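Local structure of putative enoyl-CoA hydratase/isomerase (Acinetobacter baumannii, 3FDU) at the interface of chains A and B. The protein probably catalyses hydration or double-bond isomerisation of enoyl-CoA thioesters, as a member of the crotonase superfamily. Residues are numbered along the deposited sequence; one frame, centred on the assembly and turned at random. Chains: chain A/B, Putative enoyl-CoA hydratase/isomerase.

Contact 1: the interface of chains A and B. Residues chain A 157, 161, 165; chain B 101, 121-122, 211, 214.
A subunit interface between two copies of a crotonase-fold enoyl-CoA hydratase/isomerase, this patch docks one face of helix 157-166 of chain A against chain B. It joins two neighbours of a three-subunit assembly, consistent with the trimers common in this family. A:Tyr157, A:Ala161 and A:Phe165 lie one turn apart, pointing towards chain B. The phenol OH of A:Tyr157 donates to the carboxylate oxygen OD1 of B:Asp122 at 2.7 Å, meeting that oxygen nearly end-on. Ring and carboxylate planes are 32° apart, and the alpha carbon of B:Asp122 sits in plane at the ring's CE2 edge. The other carboxylate oxygen, OD2, is held within chain B: the ammonium NZ of B:Lys211 reaches its syn lone pair at 2.8 Å. With each oxygen bonded, the carboxylate should be restrained from turning, and the ammonium would offset its charge. B:Met214 bends at its last torsion (chi3 67°), carrying methyl CE over one face of the A:Tyr157 ring near the rim, 3.7 Å from CE1, and against the CA of A:Ala161. The sulfur SD meets CE1 of A:Phe165 at 3.8 Å. That phenyl group presents its far rim to chain B: CE2 lies 3.6 Å from CG of B:Asp122, and CZ packs on CB of B:Lys211. Within chain A, CB of A:Ala161 lies over the centre of one face of this ring and may pre-position it.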
# COMPACT_ATOMS: atom_id res chain seq x y z
N TYR A 157 -2.14 3.15 5.04
CA TYR A 157 -2.33 4.31 5.94
C TYR A 157 -2.38 3.95 7.44
O TYR A 157 -1.67 4.55 8.26
CB TYR A 157 -3.60 5.09 5.55
CG TYR A 157 -3.72 6.37 6.37
CD1 TYR A 157 -3.24 7.59 5.88
CD2 TYR A 157 -4.30 6.35 7.65
CE1 TYR A 157 -3.35 8.75 6.65
CE2 TYR A 157 -4.41 7.53 8.43
CZ TYR A 157 -3.93 8.71 7.91
OH TYR A 157 -4.02 9.86 8.66
N ALA A 161 0.29 5.35 10.11
CA ALA A 161 -0.13 6.26 11.20
C ALA A 161 0.24 5.69 12.58
O ALA A 161 0.70 6.44 13.46
CB ALA A 161 -1.64 6.56 11.10
N PHE A 165 2.53 8.10 14.50
CA PHE A 165 1.88 8.85 15.61
C PHE A 165 2.43 8.37 16.97
O PHE A 165 2.65 9.17 17.88
CB PHE A 165 0.37 8.63 15.68
CG PHE A 165 -0.47 9.36 14.63
CD1 PHE A 165 0.10 9.96 13.50
CD2 PHE A 165 -1.85 9.39 14.77
CE1 PHE A 165 -0.71 10.59 12.53
CE2 PHE A 165 -2.65 10.06 13.84
CZ PHE A 165 -2.07 10.64 12.71
N PRO B 101 -5.97 13.19 16.03
CA PRO B 101 -6.07 11.74 15.86
C PRO B 101 -7.43 11.18 16.19
O PRO B 101 -8.12 11.59 17.18
CB PRO B 101 -4.99 11.18 16.81
CG PRO B 101 -4.02 12.33 17.06
CD PRO B 101 -4.93 13.58 17.01
N ALA B 121 -10.50 6.73 9.94
CA ALA B 121 -9.85 6.70 11.27
C ALA B 121 -8.33 6.49 11.11
O ALA B 121 -7.87 5.90 10.11
CB ALA B 121 -10.47 5.60 12.15
N ASP B 122 -7.53 7.01 12.03
CA ASP B 122 -6.09 6.80 11.90
C ASP B 122 -5.65 5.44 12.42
O ASP B 122 -4.66 4.86 11.95
CB ASP B 122 -5.34 7.91 12.62
CG ASP B 122 -5.72 9.30 12.09
OD1 ASP B 122 -5.46 9.59 10.89
OD2 ASP B 122 -6.30 10.09 12.87
N LYS B 211 -0.15 14.36 10.81
CA LYS B 211 -1.41 14.02 10.15
C LYS B 211 -1.71 14.89 8.89
O LYS B 211 -2.15 14.38 7.86
CB LYS B 211 -2.59 14.08 11.11
CG LYS B 211 -3.84 13.55 10.41
CD LYS B 211 -4.91 13.13 11.43
CE LYS B 211 -6.24 13.01 10.78
NZ LYS B 211 -7.26 12.39 11.63
N MET B 214 0.32 13.55 6.04
CA MET B 214 -0.18 12.23 5.60
C MET B 214 -1.45 12.42 4.76
O MET B 214 -1.70 11.70 3.78
CB MET B 214 -0.46 11.31 6.81
CG MET B 214 0.85 10.92 7.58
SD MET B 214 0.57 9.88 9.04
CE MET B 214 -0.01 8.42 8.24

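Contact 2: the interface of chains A and B. Residues chain A 157-158; chain B 118, 121-122, 124, 179-181.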
# COMPACT_ATOMS: atom_id res chain seq x y z
N TYR A 157 -2.14 3.15 5.04
CA TYR A 157 -2.33 4.31 5.94
C TYR A 157 -2.38 3.95 7.44
O TYR A 157 -1.67 4.55 8.26
CB TYR A 157 -3.60 5.09 5.55
CG TYR A 157 -3.72 6.37 6.37
CD1 TYR A 157 -3.24 7.59 5.88
CD2 TYR A 157 -4.30 6.35 7.65
CE1 TYR A 157 -3.35 8.75 6.65
CE2 TYR A 157 -4.41 7.53 8.43
CZ TYR A 157 -3.93 8.71 7.91
OH TYR A 157 -4.02 9.86 8.66
N HIS A 158 -3.21 2.97 7.83
CA HIS A 158 -3.35 2.66 9.26
C HIS A 158 -2.03 2.30 9.94
O HIS A 158 -1.74 2.76 11.04
CB HIS A 158 -4.38 1.52 9.48
CG HIS A 158 -5.81 1.97 9.37
ND1 HIS A 158 -6.83 1.15 8.91
CD2 HIS A 158 -6.40 3.16 9.65
CE1 HIS A 158 -7.97 1.81 8.91
NE2 HIS A 158 -7.74 3.03 9.37
N LEU B 118 -14.07 3.33 9.02
CA LEU B 118 -12.72 2.94 9.47
C LEU B 118 -11.61 3.52 8.58
O LEU B 118 -10.51 3.69 9.05
CB LEU B 118 -12.55 1.42 9.58
CG LEU B 118 -13.65 0.69 10.32
CD1 LEU B 118 -13.44 -0.83 10.17
CD2 LEU B 118 -13.74 1.11 11.83
N ALA B 121 -10.50 6.73 9.94
CA ALA B 121 -9.85 6.70 11.27
C ALA B 121 -8.33 6.49 11.11
O ALA B 121 -7.87 5.90 10.11
CB ALA B 121 -10.47 5.60 12.15
N ASP B 122 -7.53 7.01 12.03
CA ASP B 122 -6.09 6.80 11.90
C ASP B 122 -5.65 5.44 12.42
O ASP B 122 -4.66 4.86 11.95
CB ASP B 122 -5.34 7.91 12.62
CG ASP B 122 -5.72 9.30 12.09
OD1 ASP B 122 -5.46 9.59 10.89
OD2 ASP B 122 -6.30 10.09 12.87
N VAL B 124 -7.35 1.73 14.25
CA VAL B 124 -8.54 0.96 14.55
C VAL B 124 -8.15 -0.25 15.34
O VAL B 124 -7.20 -0.97 14.95
CB VAL B 124 -9.19 0.45 13.27
CG1 VAL B 124 -10.40 -0.46 13.59
CG2 VAL B 124 -9.62 1.63 12.34
N GLY B 179 -5.67 -4.48 6.41
CA GLY B 179 -5.23 -3.19 6.91
C GLY B 179 -6.37 -2.33 7.45
O GLY B 179 -6.15 -1.17 7.82
N LEU B 180 -7.59 -2.85 7.47
CA LEU B 180 -8.75 -2.14 8.12
C LEU B 180 -8.62 -1.96 9.63
O LEU B 180 -9.16 -1.02 10.19
CB LEU B 180 -10.09 -2.83 7.79
CG LEU B 180 -10.56 -2.50 6.35
CD1 LEU B 180 -11.62 -3.47 5.86
CD2 LEU B 180 -11.07 -1.05 6.32
N VAL B 181 -7.92 -2.89 10.27
CA VAL B 181 -7.73 -2.95 11.71
C VAL B 181 -6.23 -2.99 11.99
O VAL B 181 -5.50 -3.71 11.30
CB VAL B 181 -8.43 -4.22 12.23
CG1 VAL B 181 -7.98 -4.57 13.61
CG2 VAL B 181 -9.98 -4.02 12.14
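The imidazole of A:His158 enters chain B rim first: its plane contains, at the edge, the carbonyl carbons of B:Leu118, B:Ala121 and B:Gly179 and the alpha carbon of B:Leu180. Over one face, near the CE1-NE2 rim, methyl CG2 of B:Val124 lies above the ring plane, 3.8 Å from CE1 of A:His158. The edge carries the polar contacts. The clearest bond is from ND1, which donates to the backbone oxygen of B:Gly179 at 2.7 Å, with 161° at the hydrogen. The acceptor lies close to the imidazole plane, and the nitrogen approaches in the carbonyl plane with a C=O...N angle of 154°. A fairly straight, coplanar bond of this kind should restrict rotation of the ring about CB-CG. On the other side of the ring, NE2 is shared between two backbone oxygens, at 2.9 Å from O of B:Leu118 and 3.0 Å from O of B:Ala121. Both bonds are strongly bent and weak, as expected where one N-H points between two acceptors. Two more carbonyl oxygens approach from above the plane, on the side of B:Val124: O of B:Leu180 lies 3.3 Å from CE1, and O of B:Asp122 is equally far from CD2. Carbonyl oxygens around the ring, in and above its plane, could stabilise a doubly protonated, cationic imidazole, although protonation is not seen. With CG beside the backbone N (chi1 -77°), the imidazole projects away from helix 157-166 into chain B. The site thus works as a side-chain anchor, tying the start of this helix to backbone segments of the adjoining subunit and probably stabilising the assembly.

Contact 1 and contact 2 are adjacent patches of one subunit interface, with the centres of their C-alpha atoms about 8 Å apart. They share A:Tyr157, B:Ala121 and B:Asp122, and both draw their chain A residues from helix 157-166. Contact 1 follows the helix onto helix 204-214 of chain B, whereas contact 2 stays at its first turn and reaches the 3-10 helix 117-119, strand 123-126 and the loop residues B:Gly179 and B:Leu180. One helix therefore engages several separate segments of its neighbour. The A-B interface is not an exact two-fold, which is compatible with cyclic association of the three subunits.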